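Hydroquinone dioxygenase large subunit (Pseudomonas sp., PDB 4ZXA) forms, with a small subunit, a two-subunit cupin-type dioxygenase that uses iron(II) and probably cleaves the aromatic ring of hydroquinone with dioxygen. Local coordinates at residues D259-F264 with P334-F339; A240-P245 with V315-T320; W273-K278 with C295-D300. All blocks are in the same frame, centred on the assembly; numbering follows the deposited sequence.

Interaction 1: D259-F264 with P334-F339. With CD (cadmium ion), chain I; H8N (4-hydroxybenzonitrile), chain J.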
loop_
_atom_site.group_PDB
_atom_site.type_symbol
_atom_site.label_atom_id
_atom_site.label_comp_id
_atom_site.label_asym_id
_atom_site.label_seq_id
_atom_site.Cartn_x
_atom_site.Cartn_y
_atom_site.Cartn_z
ATOM N N ASP E 259 -3.884 -23.556 -1.393
ATOM C CA ASP E 259 -4.458 -24.736 -2.053
ATOM C C ASP E 259 -4.159 -26.041 -1.306
ATOM O O ASP E 259 -4.356 -27.142 -1.835
ATOM C CB ASP E 259 -3.974 -24.840 -3.501
ATOM C CG ASP E 259 -2.540 -25.312 -3.601
ATOM O OD1 ASP E 259 -1.802 -25.213 -2.599
ATOM O OD2 ASP E 259 -2.153 -25.783 -4.688
ATOM N N ARG E 260 -3.648 -25.898 -0.087
ATOM C CA ARG E 260 -3.429 -27.002 0.834
ATOM C C ARG E 260 -3.513 -26.389 2.220
ATOM O O ARG E 260 -3.455 -25.181 2.347
ATOM C CB ARG E 260 -2.049 -27.618 0.620
ATOM C CG ARG E 260 -0.901 -26.620 0.683
ATOM C CD ARG E 260 0.340 -27.139 -0.047
ATOM N NE ARG E 260 0.029 -27.314 -1.462
ATOM C CZ ARG E 260 0.678 -28.124 -2.295
ATOM N NH1 ARG E 260 1.707 -28.842 -1.859
ATOM N NH2 ARG E 260 0.295 -28.206 -3.572
ATOM N N VAL E 261 -3.663 -27.201 3.256
ATOM C CA VAL E 261 -3.629 -26.689 4.614
ATOM C C VAL E 261 -2.174 -26.326 4.949
ATOM O O VAL E 261 -1.250 -27.064 4.589
ATOM C CB VAL E 261 -4.150 -27.749 5.614
ATOM C CG1 VAL E 261 -3.859 -27.327 7.052
ATOM C CG2 VAL E 261 -5.640 -27.995 5.427
ATOM N N GLU E 262 -1.970 -25.191 5.617
ATOM C CA GLU E 262 -0.648 -24.815 6.114
ATOM C C GLU E 262 -0.651 -24.794 7.630
ATOM O O GLU E 262 -1.698 -24.530 8.234
ATOM C CB GLU E 262 -0.264 -23.426 5.633
ATOM C CG GLU E 262 -0.065 -23.323 4.154
ATOM C CD GLU E 262 -0.146 -21.896 3.663
ATOM O OE1 GLU E 262 -0.702 -21.051 4.404
ATOM O OE2 GLU E 262 0.349 -21.621 2.550
ATOM N N TRP E 263 0.512 -25.051 8.236
ATOM C CA TRP E 263 0.663 -24.946 9.686
ATOM C C TRP E 263 1.698 -23.891 10.084
ATOM O O TRP E 263 2.827 -23.877 9.588
ATOM C CB TRP E 263 1.011 -26.299 10.303
ATOM C CG TRP E 263 -0.106 -27.299 10.205
ATOM C CD1 TRP E 263 -0.397 -28.102 9.136
ATOM C CD2 TRP E 263 -1.077 -27.614 11.216
ATOM N NE1 TRP E 263 -1.491 -28.899 9.420
ATOM C CE2 TRP E 263 -1.925 -28.615 10.688
ATOM C CE3 TRP E 263 -1.306 -27.165 12.520
ATOM C CZ2 TRP E 263 -2.982 -29.156 11.416
ATOM C CZ3 TRP E 263 -2.354 -27.696 13.233
ATOM C CH2 TRP E 263 -3.176 -28.685 12.686
ATOM N N PHE E 264 1.290 -22.997 10.977
ATOM C CA PHE E 264 2.164 -21.966 11.513
ATOM C C PHE E 264 2.386 -22.208 13.020
ATOM O O PHE E 264 1.419 -22.348 13.772
ATOM C CB PHE E 264 1.519 -20.588 11.319
ATOM C CG PHE E 264 1.403 -20.139 9.882
ATOM C CD1 PHE E 264 2.122 -20.757 8.872
ATOM C CD2 PHE E 264 0.586 -19.064 9.546
ATOM C CE1 PHE E 264 2.016 -20.328 7.544
ATOM C CE2 PHE E 264 0.479 -18.625 8.221
ATOM C CZ PHE E 264 1.198 -19.264 7.219
ATOM N N PRO E 334 -10.827 -29.065 3.406
ATOM C CA PRO E 334 -10.218 -27.722 3.450
ATOM C C PRO E 334 -9.549 -27.422 4.791
ATOM O O PRO E 334 -8.580 -26.655 4.827
ATOM C CB PRO E 334 -11.411 -26.780 3.290
ATOM C CG PRO E 334 -12.523 -27.612 2.799
ATOM C CD PRO E 334 -12.283 -29.012 3.216
ATOM N N TYR E 335 -10.081 -27.983 5.876
ATOM C CA TYR E 335 -9.473 -27.826 7.205
ATOM C C TYR E 335 -9.156 -29.186 7.794
ATOM O O TYR E 335 -9.946 -30.116 7.666
ATOM C CB TYR E 335 -10.384 -27.053 8.143
ATOM C CG TYR E 335 -11.738 -27.673 8.335
ATOM C CD1 TYR E 335 -12.774 -27.385 7.465
ATOM C CD2 TYR E 335 -11.988 -28.542 9.393
ATOM C CE1 TYR E 335 -14.036 -27.943 7.635
ATOM C CE2 TYR E 335 -13.243 -29.105 9.577
ATOM C CZ TYR E 335 -14.267 -28.798 8.690
ATOM O OH TYR E 335 -15.522 -29.332 8.852
ATOM N N PRO E 336 -7.999 -29.295 8.450
ATOM C CA PRO E 336 -7.353 -30.572 8.777
ATOM C C PRO E 336 -8.074 -31.454 9.803
ATOM O O PRO E 336 -8.004 -32.663 9.662
ATOM C CB PRO E 336 -5.989 -30.134 9.313
ATOM C CG PRO E 336 -6.241 -28.800 9.895
ATOM C CD PRO E 336 -7.222 -28.150 8.950
ATOM N N ILE E 337 -8.764 -30.885 10.783
ATOM C CA ILE E 337 -9.243 -31.686 11.899
ATOM C C ILE E 337 -10.716 -31.483 12.271
ATOM O O ILE E 337 -11.156 -30.357 12.501
ATOM C CB ILE E 337 -8.319 -31.477 13.127
ATOM C CG1 ILE E 337 -6.961 -32.108 12.830
ATOM C CG2 ILE E 337 -8.891 -32.127 14.368
ATOM C CD1 ILE E 337 -5.840 -31.376 13.420
ATOM N N GLU E 338 -11.468 -32.589 12.318
ATOM C CA GLU E 338 -12.857 -32.597 12.818
ATOM C C GLU E 338 -12.932 -32.901 14.318
ATOM O O GLU E 338 -12.531 -33.975 14.756
ATOM C CB GLU E 338 -13.703 -33.628 12.063
ATOM C CG GLU E 338 -14.416 -33.082 10.838
ATOM C CD GLU E 338 -15.644 -32.263 11.193
ATOM O OE1 GLU E 338 -16.586 -32.833 11.774
ATOM O OE2 GLU E 338 -15.672 -31.053 10.894
ATOM N N PHE E 339 -13.454 -31.959 15.099
ATOM C CA PHE E 339 -13.548 -32.114 16.546
ATOM C C PHE E 339 -14.526 -31.126 17.152
ATOM O O PHE E 339 -15.166 -30.348 16.438
ATOM C CB PHE E 339 -12.178 -31.958 17.216
ATOM C CG PHE E 339 -11.637 -30.550 17.197
ATOM C CD1 PHE E 339 -11.863 -29.690 18.255
ATOM C CD2 PHE E 339 -10.885 -30.095 16.130
ATOM C CE1 PHE E 339 -11.363 -28.403 18.238
ATOM C CE2 PHE E 339 -10.379 -28.805 16.119
ATOM C CZ PHE E 339 -10.620 -27.963 17.176
ATOM O OXT PHE E 339 -14.688 -31.091 18.376
HETATM CD CD CD I . -0.665 -19.361 2.696
HETATM N NAA H8N J . 1.462 -18.440 3.006
HETATM C CAC H8N J . 2.462 -18.063 3.412
HETATM C CAI H8N J . 3.754 -17.579 3.982
HETATM C CAF H8N J . 3.834 -17.383 5.355
HETATM C CAD H8N J . 5.020 -16.930 5.926
HETATM C CAH H8N J . 6.097 -16.687 5.087
HETATM O OAB H8N J . 7.265 -16.228 5.635
HETATM C CAE H8N J . 6.019 -16.882 3.713
HETATM C CAG H8N J . 4.834 -17.337 3.155
#
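Pro334 O accepts the backbone N-H of Ala299 and also rests against the methyl CG2 of Val261, 3.3 Å away, where the C-terminal tail passes the metal-binding strand of the cupin fold. Residues 259-264 lead into strand 262-266 and carry Glu262, which follows His256 and Asn258 in an arrangement resembling the first cupin motif, with asparagine where many cupins have a second histidine. Residues 334-339 have no regular structure and end the chain after helix 323-329. Both methyls of Val261 work: CG1, anti to the backbone N (chi1 169°), and CG2 each approach the ring of Pro336, with Val261 CG2 3.9 Å from Pro336 CD. The two side chains meet at about a right angle. Two residues on, the six-membered part of the Trp263 indole continues the apolar surface. Trp263 CZ2 lies 3.6 Å from Pro336 CG, approached obliquely to the ring. Ile337 CD1 comes in near the ring plane, at the edge, 3.9 Å from Trp263 CH2. Val55 and Trp162 of the small subunit pack on Trp263 and Ile337, and Arg33 of that subunit forms a salt bridge with Glu338 OE2, an oxygen that also receives Tyr335 OH. The tail is thus held between the cupin strand and the partner chain. Glu262 turns to the metal site, probably the iron site of the enzyme: its chain, extended beyond CG, brings both carboxylate oxygens to the cadmium ion, OE1 at 2.4 Å and OE2 at 2.5 Å. His256, Asn258 and His303 also bind the metal. Phe264 CZ lies 3.7 Å from CAF of 4-hydroxybenzonitrile, whose nitrile nitrogen NAA reaches the cadmium ion at 2.3 Å.

Interaction 2: A240-P245 with V315-T320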
loop_
_atom_site.group_PDB
_atom_site.type_symbol
_atom_site.label_atom_id
_atom_site.label_comp_id
_atom_site.label_asym_id
_atom_site.label_seq_id
_atom_site.Cartn_x
_atom_site.Cartn_y
_atom_site.Cartn_z
ATOM N N ALA E 240 8.605 -36.336 4.000
ATOM C CA ALA E 240 7.880 -35.256 3.333
ATOM C C ALA E 240 7.667 -34.038 4.244
ATOM O O ALA E 240 7.363 -32.945 3.764
ATOM C CB ALA E 240 6.535 -35.752 2.779
ATOM N N SER E 241 7.809 -34.240 5.553
ATOM C CA SER E 241 7.636 -33.179 6.544
ATOM C C SER E 241 8.862 -32.269 6.594
ATOM O O SER E 241 9.981 -32.732 6.847
ATOM C CB SER E 241 7.405 -33.798 7.919
ATOM O OG SER E 241 7.429 -32.809 8.925
ATOM N N LEU E 242 8.653 -30.980 6.335
ATOM C CA LEU E 242 9.744 -30.004 6.376
ATOM C C LEU E 242 9.475 -28.877 7.387
ATOM O O LEU E 242 8.413 -28.230 7.376
ATOM C CB LEU E 242 9.995 -29.390 5.000
ATOM C CG LEU E 242 10.089 -30.277 3.763
ATOM C CD1 LEU E 242 10.163 -29.416 2.500
ATOM C CD2 LEU E 242 11.272 -31.222 3.837
ATOM N N PHE E 243 10.438 -28.650 8.268
ATOM C CA PHE E 243 10.409 -27.455 9.100
ATOM C C PHE E 243 11.064 -26.300 8.330
ATOM O O PHE E 243 12.239 -26.381 7.967
ATOM C CB PHE E 243 11.098 -27.713 10.439
ATOM C CG PHE E 243 10.168 -28.216 11.509
ATOM C CD1 PHE E 243 8.881 -28.631 11.191
ATOM C CD2 PHE E 243 10.566 -28.244 12.840
ATOM C CE1 PHE E 243 8.008 -29.082 12.188
ATOM C CE2 PHE E 243 9.701 -28.690 13.832
ATOM C CZ PHE E 243 8.426 -29.111 13.510
ATOM N N CYS E 244 10.305 -25.240 8.065
ATOM C CA CYS E 244 10.816 -24.124 7.260
ATOM C C CYS E 244 10.666 -22.788 7.968
ATOM O O CYS E 244 9.828 -21.976 7.576
ATOM C CB CYS E 244 10.077 -24.049 5.926
ATOM S SG CYS E 244 9.816 -25.650 5.116
ATOM N N PRO E 245 11.484 -22.549 9.008
ATOM C CA PRO E 245 11.380 -21.320 9.804
ATOM C C PRO E 245 11.767 -20.125 8.961
ATOM O O PRO E 245 12.451 -20.289 7.949
ATOM C CB PRO E 245 12.437 -21.508 10.896
ATOM C CG PRO E 245 12.882 -22.957 10.786
ATOM C CD PRO E 245 12.650 -23.358 9.384
ATOM N N VAL E 315 7.212 -22.252 9.735
ATOM C CA VAL E 315 6.259 -22.741 8.736
ATOM C C VAL E 315 6.507 -24.233 8.505
ATOM O O VAL E 315 7.605 -24.651 8.118
ATOM C CB VAL E 315 6.359 -21.976 7.386
ATOM C CG1 VAL E 315 5.295 -22.485 6.403
ATOM C CG2 VAL E 315 6.231 -20.469 7.598
ATOM N N TRP E 316 5.496 -25.042 8.776
ATOM C CA TRP E 316 5.661 -26.479 8.674
ATOM C C TRP E 316 5.032 -26.981 7.362
ATOM O O TRP E 316 3.816 -26.975 7.190
ATOM C CB TRP E 316 5.044 -27.158 9.885
ATOM C CG TRP E 316 5.041 -28.653 9.850
ATOM C CD1 TRP E 316 6.033 -29.484 9.390
ATOM C CD2 TRP E 316 3.981 -29.503 10.302
ATOM N NE1 TRP E 316 5.649 -30.805 9.539
ATOM C CE2 TRP E 316 4.393 -30.838 10.092
ATOM C CE3 TRP E 316 2.717 -29.265 10.852
ATOM C CZ2 TRP E 316 3.588 -31.923 10.420
ATOM C CZ3 TRP E 316 1.915 -30.350 11.176
ATOM C CH2 TRP E 316 2.356 -31.663 10.956
ATOM N N GLU E 317 5.876 -27.411 6.437
ATOM C CA GLU E 317 5.406 -27.764 5.111
ATOM C C GLU E 317 5.345 -29.266 4.907
ATOM O O GLU E 317 6.010 -30.036 5.612
ATOM C CB GLU E 317 6.299 -27.125 4.048
ATOM C CG GLU E 317 6.112 -25.617 3.916
ATOM C CD GLU E 317 6.980 -25.022 2.822
ATOM O OE1 GLU E 317 7.587 -25.807 2.057
ATOM O OE2 GLU E 317 7.071 -23.776 2.735
ATOM N N ASN E 318 4.555 -29.662 3.919
ATOM C CA ASN E 318 4.387 -31.055 3.551
ATOM C C ASN E 318 4.646 -31.214 2.056
ATOM O O ASN E 318 3.830 -30.824 1.233
ATOM C CB ASN E 318 2.973 -31.524 3.900
ATOM C CG ASN E 318 2.741 -32.995 3.555
ATOM O OD1 ASN E 318 3.615 -33.660 2.998
ATOM N ND2 ASN E 318 1.562 -33.503 3.890
ATOM N N ALA E 319 5.786 -31.793 1.712
ATOM C CA ALA E 319 6.249 -31.830 0.334
ATOM C C ALA E 319 5.764 -33.063 -0.457
ATOM O O ALA E 319 6.384 -33.461 -1.449
ATOM C CB ALA E 319 7.765 -31.744 0.309
ATOM N N THR E 320 4.660 -33.657 -0.021
ATOM C CA THR E 320 4.060 -34.789 -0.717
ATOM C C THR E 320 3.442 -34.379 -2.073
ATOM O O THR E 320 2.564 -33.514 -2.134
ATOM C CB THR E 320 2.979 -35.448 0.165
ATOM O OG1 THR E 320 3.557 -35.872 1.412
ATOM C CG2 THR E 320 2.359 -36.636 -0.554
#
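Trp316 NE1 donates its N-H to Ser241 OG at 2.7 Å, a nearly straight bond (169°) lying in the indole plane. The edge of Phe243 points at a face of the same indole in an offset edge-to-face pair, planes 88° apart, with Phe243 CE1 3.4 Å from Trp316 CD1. Trp316 CG, anti to the backbone N (chi1 175°), starts the indole toward these partners. On the other face of the sheet Cys244 SG lies over the carboxylate end of Glu317, 3.7 Å from CD, and Leu242 CD1 reaches past the strand end to Ala319 CB. Behind these contacts stands an antiparallel pairing of strands 241-249 and 310-318, neighbours in one cupin sheet. Leu242 and Glu317 form a hydrogen-bonded pair, with Leu242 N 2.9 Å from Glu317 O and Glu317 N 2.8 Å from Leu242 O. Beyond the last pair, Ala319 N bonds to Ala240 O, and Asn318 OD1 accepts Thr320 N, which makes an Asx turn, and also Thr320 OG1. Gln151 NE2 of the small subunit also bonds to Ser241 OG, so this buried hydroxyl oxygen accepts two N-H donors that together fix its position at the subunit interface.

Interaction 3: W273-K278 with C295-D300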
loop_
_atom_site.group_PDB
_atom_site.type_symbol
_atom_site.label_atom_id
_atom_site.label_comp_id
_atom_site.label_asym_id
_atom_site.label_seq_id
_atom_site.Cartn_x
_atom_site.Cartn_y
_atom_site.Cartn_z
ATOM N N TRP E 273 -2.612 -12.145 11.328
ATOM C CA TRP E 273 -3.087 -12.610 10.033
ATOM C C TRP E 273 -4.517 -12.171 9.704
ATOM O O TRP E 273 -5.446 -12.457 10.454
ATOM C CB TRP E 273 -2.959 -14.130 9.937
ATOM C CG TRP E 273 -1.543 -14.594 9.923
ATOM C CD1 TRP E 273 -0.784 -14.922 11.007
ATOM C CD2 TRP E 273 -0.697 -14.772 8.775
ATOM N NE1 TRP E 273 0.467 -15.307 10.610
ATOM C CE2 TRP E 273 0.550 -15.224 9.245
ATOM C CE3 TRP E 273 -0.881 -14.610 7.398
ATOM C CZ2 TRP E 273 1.617 -15.506 8.386
ATOM C CZ3 TRP E 273 0.179 -14.889 6.543
ATOM C CH2 TRP E 273 1.410 -15.323 7.039
ATOM N N ASP E 274 -4.678 -11.457 8.589
ATOM C CA ASP E 274 -5.994 -11.224 8.000
ATOM C C ASP E 274 -6.376 -12.475 7.238
ATOM O O ASP E 274 -5.642 -12.902 6.344
ATOM C CB ASP E 274 -5.942 -10.075 6.993
ATOM C CG ASP E 274 -6.594 -8.807 7.506
ATOM O OD1 ASP E 274 -6.624 -8.589 8.743
ATOM O OD2 ASP E 274 -7.069 -8.016 6.665
ATOM N N VAL E 275 -7.515 -13.068 7.561
ATOM C CA VAL E 275 -7.915 -14.272 6.858
ATOM C C VAL E 275 -9.251 -14.096 6.192
ATOM O O VAL E 275 -10.242 -13.767 6.844
ATOM C CB VAL E 275 -7.959 -15.483 7.790
ATOM C CG1 VAL E 275 -8.416 -16.724 7.020
ATOM C CG2 VAL E 275 -6.584 -15.687 8.441
ATOM N N GLY E 276 -9.275 -14.321 4.883
ATOM C CA GLY E 276 -10.497 -14.157 4.121
ATOM C C GLY E 276 -10.799 -15.250 3.115
ATOM O O GLY E 276 -10.062 -16.234 2.972
ATOM N N ASP E 277 -11.905 -15.054 2.408
ATOM C CA ASP E 277 -12.376 -15.976 1.389
ATOM C C ASP E 277 -11.497 -15.960 0.139
ATOM O O ASP E 277 -11.170 -14.898 -0.391
ATOM C CB ASP E 277 -13.807 -15.616 1.010
ATOM C CG ASP E 277 -14.779 -16.704 1.356
ATOM O OD1 ASP E 277 -14.580 -17.840 0.860
ATOM O OD2 ASP E 277 -15.732 -16.427 2.127
ATOM N N LYS E 278 -11.077 -17.143 -0.295
ATOM C CA LYS E 278 -10.201 -17.264 -1.448
ATOM C C LYS E 278 -10.823 -16.568 -2.644
ATOM O O LYS E 278 -10.143 -15.889 -3.406
ATOM C CB LYS E 278 -9.934 -18.735 -1.764
ATOM C CG LYS E 278 -8.486 -19.054 -2.069
ATOM C CD LYS E 278 -8.196 -20.536 -1.893
ATOM C CE LYS E 278 -9.076 -21.391 -2.795
ATOM N NZ LYS E 278 -8.697 -22.831 -2.758
ATOM N N CYS E 295 -1.248 -22.868 14.629
ATOM C CA CYS E 295 -2.435 -22.580 13.847
ATOM C C CYS E 295 -2.373 -23.287 12.495
ATOM O O CYS E 295 -1.321 -23.339 11.849
ATOM C CB CYS E 295 -2.577 -21.070 13.655
ATOM S SG CYS E 295 -4.075 -20.537 12.771
ATOM N N ALA E 296 -3.511 -23.850 12.098
ATOM C CA ALA E 296 -3.698 -24.413 10.770
ATOM C C ALA E 296 -4.390 -23.371 9.894
ATOM O O ALA E 296 -5.474 -22.890 10.219
ATOM C CB ALA E 296 -4.529 -25.703 10.839
ATOM N N MET E 297 -3.756 -23.007 8.789
ATOM C CA MET E 297 -4.405 -22.157 7.798
ATOM C C MET E 297 -5.061 -23.037 6.717
ATOM O O MET E 297 -4.380 -23.751 5.983
ATOM C CB MET E 297 -3.396 -21.161 7.208
ATOM C CG MET E 297 -2.839 -20.152 8.231
ATOM S SD MET E 297 -4.048 -18.868 8.651
ATOM C CE MET E 297 -3.219 -18.015 10.010
ATOM N N PRO E 298 -6.394 -23.006 6.640
ATOM C CA PRO E 298 -7.144 -23.926 5.774
ATOM C C PRO E 298 -6.863 -23.734 4.286
ATOM O O PRO E 298 -6.330 -22.701 3.846
ATOM C CB PRO E 298 -8.614 -23.592 6.073
ATOM C CG PRO E 298 -8.593 -22.795 7.352
ATOM C CD PRO E 298 -7.279 -22.076 7.363
ATOM N N ALA E 299 -7.246 -24.740 3.510
ATOM C CA ALA E 299 -6.938 -24.763 2.093
ATOM C C ALA E 299 -7.854 -23.850 1.275
ATOM O O ALA E 299 -7.633 -23.673 0.074
ATOM C CB ALA E 299 -7.023 -26.178 1.583
ATOM N N ASP E 300 -8.875 -23.273 1.912
ATOM C CA ASP E 300 -9.885 -22.507 1.170
ATOM C C ASP E 300 -9.926 -21.020 1.525
ATOM O O ASP E 300 -10.925 -20.342 1.289
ATOM C CB ASP E 300 -11.281 -23.133 1.340
ATOM C CG ASP E 300 -11.736 -23.188 2.800
ATOM O OD1 ASP E 300 -10.890 -23.011 3.715
ATOM O OD2 ASP E 300 -12.946 -23.420 3.029
#
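Residues 273-278 and the touching part of the other segment, Met297 to Asp300, run in nearly the same direction, 18° apart, yet they do not pair as strands. Strands 270-277 and 293-297 belong to different sheets of the cupin fold, and the contact spans the interior between them. The CA atoms of Val275 and Met297 stand 8.7 Å apart, and the backbones draw closer where Lys278 CA comes within 5.9 Å of Asp300 CA. Met297 fills the wide end. Its CE sits over a face of the Trp273 indole, 3.8 Å from CG and 25° off the normal of the five-membered ring, a CH-pi contact within a Met-aromatic pair; SD stands farther from the ring than CE does. That sulfur also lies 4.1 Å from Val275 CG2. Trp273 lines the 4-hydroxybenzonitrile pocket and meets the rings of Phe264 and His303; Met297 touches both and also Glu262, which makes it a second-shell neighbour of the metal site. At the narrow end Lys278 reaches back across the gap. Its CB lies 3.6 Å from Asp300 O, and a bend at chi3 (59°) turns CE so that NZ can bond to Ala299 O at 3.1 Å, in the carbonyl plane. NZ also donates to Asn258 O, the backbone oxygen of a metal ligand. Asp277, close by in sequence, directs OD2 to Arg284. The ammonium of Lys278 is therefore held by two neutral carbonyl oxygens, while Asp300 OD1 stays 6.8 Å from NZ; its charge could act on the ammonium only at a distance, and the carbonyl dipoles probably favour the charged lysine.

How the interactions relate
From the N terminus, 240-245 opens interaction 2 and 259-264 opens interaction 1. Interaction 3 then begins and ends, joining 273-278 to 295-300, before either of these closes, so it lies within both larger loops. Interaction 2 closes at 315-320 and interaction 1 at 334-339, their segments alternating so that the two loops cross. Strand 262-266 bridges all three: Trp263 O bonds to Trp316 N of interaction 2, and Glu262 O to Met297 N of interaction 3. Interaction 2 pairs strands within one sheet, interaction 3 spans to the facing sheet, and interaction 1 fastens the C-terminal tail beside the metal-binding segment.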